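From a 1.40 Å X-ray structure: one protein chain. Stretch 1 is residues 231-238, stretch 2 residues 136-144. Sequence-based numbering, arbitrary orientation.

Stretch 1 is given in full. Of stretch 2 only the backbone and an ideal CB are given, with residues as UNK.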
# COMPACT_ATOMS: atom_id res chain seq x y z
N ALA A 231 4.97 5.11 -12.21
CA ALA A 231 5.61 3.91 -11.68
C ALA A 231 4.56 2.93 -11.19
O ALA A 231 3.72 3.28 -10.35
CB ALA A 231 6.51 4.26 -10.49
N ASP A 232 4.62 1.70 -11.68
CA ASP A 232 3.68 0.67 -11.26
C ASP A 232 3.85 0.36 -9.77
O ASP A 232 4.96 0.37 -9.22
CB ASP A 232 3.97 -0.61 -12.05
CG ASP A 232 3.01 -1.72 -11.72
OD1 ASP A 232 1.79 -1.46 -11.81
OD2 ASP A 232 3.47 -2.84 -11.37
N GLN A 233 2.72 0.05 -9.12
CA GLN A 233 2.68 -0.23 -7.68
C GLN A 233 1.82 -1.45 -7.45
O GLN A 233 0.62 -1.36 -7.17
CB GLN A 233 2.12 0.98 -6.91
CG GLN A 233 2.80 2.30 -7.27
CD GLN A 233 4.26 2.39 -6.81
OE1 GLN A 233 4.66 1.77 -5.82
NE2 GLN A 233 5.04 3.19 -7.51
N PRO A 234 2.39 -2.65 -7.59
CA PRO A 234 1.61 -3.87 -7.38
C PRO A 234 1.59 -4.26 -5.91
O PRO A 234 2.64 -4.63 -5.36
CB PRO A 234 2.35 -4.90 -8.24
CG PRO A 234 3.82 -4.42 -8.22
CD PRO A 234 3.80 -2.92 -7.92
N TYR A 235 0.42 -4.19 -5.27
CA TYR A 235 0.34 -4.43 -3.83
C TYR A 235 0.39 -5.92 -3.52
O TYR A 235 -0.29 -6.73 -4.15
CB TYR A 235 -0.98 -3.90 -3.27
CG TYR A 235 -1.17 -2.41 -3.29
CD1 TYR A 235 -0.16 -1.54 -3.72
CD2 TYR A 235 -2.36 -1.87 -2.89
CE1 TYR A 235 -0.36 -0.14 -3.73
CE2 TYR A 235 -2.57 -0.50 -2.88
CZ TYR A 235 -1.58 0.35 -3.30
OH TYR A 235 -1.83 1.72 -3.29
N GLY A 236 1.17 -6.27 -2.50
CA GLY A 236 1.19 -7.62 -1.99
C GLY A 236 0.99 -7.60 -0.49
O GLY A 236 1.24 -6.58 0.18
N VAL A 237 0.53 -8.72 0.04
CA VAL A 237 0.52 -8.92 1.49
C VAL A 237 1.94 -9.27 1.91
O VAL A 237 2.53 -10.23 1.40
CB VAL A 237 -0.46 -10.04 1.88
CG1 VAL A 237 -0.36 -10.34 3.38
CG2 VAL A 237 -1.87 -9.68 1.47
N GLY A 238 2.51 -8.48 2.82
CA GLY A 238 3.88 -8.68 3.27
C GLY A 238 3.93 -9.71 4.38
O GLY A 238 3.09 -9.72 5.28
N UNK A 136 0.86 -13.02 -3.90
CA UNK A 136 0.56 -12.52 -5.23
C UNK A 136 -0.11 -11.14 -5.13
O UNK A 136 -0.52 -10.67 -4.06
CB UNK A 136 -0.34 -13.51 -5.98
N UNK A 137 -0.22 -10.48 -6.29
CA UNK A 137 -0.71 -9.10 -6.33
C UNK A 137 -2.20 -9.07 -6.05
O UNK A 137 -2.98 -9.77 -6.71
CB UNK A 137 -0.41 -8.45 -7.68
N UNK A 138 -2.63 -8.22 -5.10
CA UNK A 138 -4.05 -8.08 -4.82
C UNK A 138 -4.67 -6.77 -5.32
O UNK A 138 -5.90 -6.64 -5.32
CB UNK A 138 -4.27 -8.20 -3.31
N UNK A 139 -3.85 -5.83 -5.76
CA UNK A 139 -4.36 -4.60 -6.36
C UNK A 139 -3.17 -3.96 -7.06
O UNK A 139 -2.07 -3.98 -6.52
CB UNK A 139 -4.99 -3.66 -5.32
N UNK A 140 -3.39 -3.42 -8.26
CA UNK A 140 -2.31 -2.82 -9.04
C UNK A 140 -2.59 -1.33 -9.20
O UNK A 140 -3.52 -0.94 -9.92
CB UNK A 140 -2.17 -3.50 -10.40
N UNK A 141 -1.78 -0.51 -8.56
CA UNK A 141 -1.92 0.94 -8.62
C UNK A 141 -0.77 1.55 -9.43
O UNK A 141 0.13 0.85 -9.89
CB UNK A 141 -1.96 1.53 -7.21
N UNK A 142 -0.83 2.86 -9.63
CA UNK A 142 0.27 3.52 -10.33
C UNK A 142 0.47 4.91 -9.76
O UNK A 142 -0.51 5.62 -9.48
CB UNK A 142 0.00 3.59 -11.83
N UNK A 143 1.74 5.30 -9.62
CA UNK A 143 2.06 6.60 -9.01
C UNK A 143 1.63 7.74 -9.93
O UNK A 143 1.97 7.75 -11.12
CB UNK A 143 3.56 6.70 -8.71
N UNK A 144 0.92 8.72 -9.37
CA UNK A 144 0.52 9.92 -10.12
C UNK A 144 0.74 11.15 -9.24
O UNK A 144 1.46 11.10 -8.23
CB UNK A 144 -0.94 9.83 -10.57

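Stretch 2 runs antiparallel to residues 232-235, the strand axes inclined at 149° and 4.4 Å apart at closest approach. The backbone fixes the register whatever the side chains: Gln233 N donates to O of position 141 (2.8 Å), N of 141 returns a bond to Gln233 O (2.9 Å), and Tyr235 N donates to O of 139 (2.8 Å).

Position 136 directs CA-to-CB away, with no atom of stretch 1 within 5.5 Å of the ideal CB, so stretch 1 scarcely restricts the choice. It is Thr136, chi1 p.

At 137 the bond points sideways, and the ideal CB lies 4.5 Å from Pro234 CB and 3.9 Å from Tyr235 O. A modest aliphatic side chain, Val, Ile or Leu, would suit the proline. The residue is Val137; its CG2 packs 3.8 Å from Pro234 CB, while its CA makes a CA-H...O contact of 3.2 Å with Tyr235 O.

Position 138 also points sideways, its N donating to Tyr235 O (2.9 Å). The ideal CB is 4.3 Å from Tyr235 O. The CB of Tyr235 and the Gly236 backbone lie within reach of a long side chain; an aromatic or a long aliphatic would serve. Tyr138 adopts chi1 p, which carries its ring back to stretch 1. Tyr235 CB sits over one ring face, 3.9 Å from the centroid of the Tyr138 ring, whereas Gly236 C approaches the edge, 3.5 Å from Tyr138 CE2. A water donates to both Tyr138 OH and Gly236 O, at 2.8 Å each.

Position 139 shares its sheet face with Tyr235, whose CD2 is 4.0 Å from the ideal CB. Apolar side chains fit: Leu, Ile, Val, Met. Leu139 places CD2 3.8 Å from Tyr235 CE2.

Position 140 lies on the face of Asp232 and Pro234, the ideal CB 4.7 Å from Asp232 OD1. A carboxylate there favours Lys or Arg for charge, or Asn, Ser or Thr as hydrogen-bond donors. The deposited residue is instead Asp140, with OD1 2.6 Å from Asp232 OD1. Two carboxylate oxygens so close suggest a shared proton, although the coordinates leave this open.

At 141 the ideal CB is 3.9 Å from both Gln233 O and Tyr235 OH, on the face of those side chains. That crowding favours a small residue, Ala, Ser or Gly. Ala141 sets its CB 4.1 Å from Tyr235 CZ.

Position 142 returns to the Asp232 face, with Ala231 N offering a donor and the Asp232 carboxylate an acceptor. Asn or Gln could answer both, Asp the donor alone; a hydroxyl on CB would fall short of either. Asn142 accepts from Ala231 N through OD1 (2.9 Å), and its ND2 donates to a water (2.8 Å) that hydrogen-bonds to Asp232 OD1 (2.7 Å).

Position 143 points toward stretch 1, the ideal CB 4.0 Å from Gln233 NE2; an acceptor such as Gln or Glu would suit. Gln143 extends (chi1 and chi2 t), and a water bridges its OE1 to Gln233 NE2, 2.9 Å from each. Its N donates to Ala231 O (2.9 Å).

Position 144 has no contact here, so many residues would do; it is Arg144.

Stretch 2, residues 136-144: TVYLDANQR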
# COMPACT_ATOMS: atom_id res chain seq x y z
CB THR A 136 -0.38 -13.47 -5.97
OG1 THR A 136 -1.57 -13.68 -5.19
CG2 THR A 136 0.32 -14.81 -6.24
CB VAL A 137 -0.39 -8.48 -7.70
CG1 VAL A 137 -0.99 -7.07 -7.81
CG2 VAL A 137 1.10 -8.48 -7.97
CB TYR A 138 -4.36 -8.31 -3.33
CG TYR A 138 -3.91 -7.21 -2.38
CD1 TYR A 138 -4.71 -6.10 -2.14
CD2 TYR A 138 -2.69 -7.31 -1.72
CE1 TYR A 138 -4.29 -5.11 -1.26
CE2 TYR A 138 -2.27 -6.32 -0.84
CZ TYR A 138 -3.08 -5.22 -0.63
OH TYR A 138 -2.66 -4.24 0.24
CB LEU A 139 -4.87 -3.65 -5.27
CG LEU A 139 -5.58 -2.38 -5.76
CD1 LEU A 139 -6.87 -2.73 -6.45
CD2 LEU A 139 -5.85 -1.45 -4.58
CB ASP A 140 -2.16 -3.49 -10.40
CG ASP A 140 -0.94 -3.02 -11.14
OD1 ASP A 140 0.12 -2.87 -10.49
OD2 ASP A 140 -1.03 -2.80 -12.37
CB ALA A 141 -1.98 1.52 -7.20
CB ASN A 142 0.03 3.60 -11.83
CG ASN A 142 1.34 3.62 -12.62
OD1 ASN A 142 2.12 4.58 -12.51
ND2 ASN A 142 1.59 2.56 -13.40
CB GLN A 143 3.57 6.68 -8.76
CG GLN A 143 3.98 8.00 -8.08
CD GLN A 143 5.36 7.89 -7.44
OE1 GLN A 143 5.96 6.82 -7.39
NE2 GLN A 143 5.87 9.03 -6.95
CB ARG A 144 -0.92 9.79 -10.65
CG ARG A 144 -1.08 8.62 -11.64
CD ARG A 144 -2.45 8.59 -12.29
NE ARG A 144 -2.63 9.74 -13.18
CZ ARG A 144 -3.80 10.09 -13.70
NH1 ARG A 144 -4.89 9.39 -13.41
NH2 ARG A 144 -3.89 11.15 -14.50
O HOH W 1 -0.15 -4.49 1.38
O HOH W 2 0.14 0.13 -13.23
O HOH W 3 7.63 4.43 -7.19
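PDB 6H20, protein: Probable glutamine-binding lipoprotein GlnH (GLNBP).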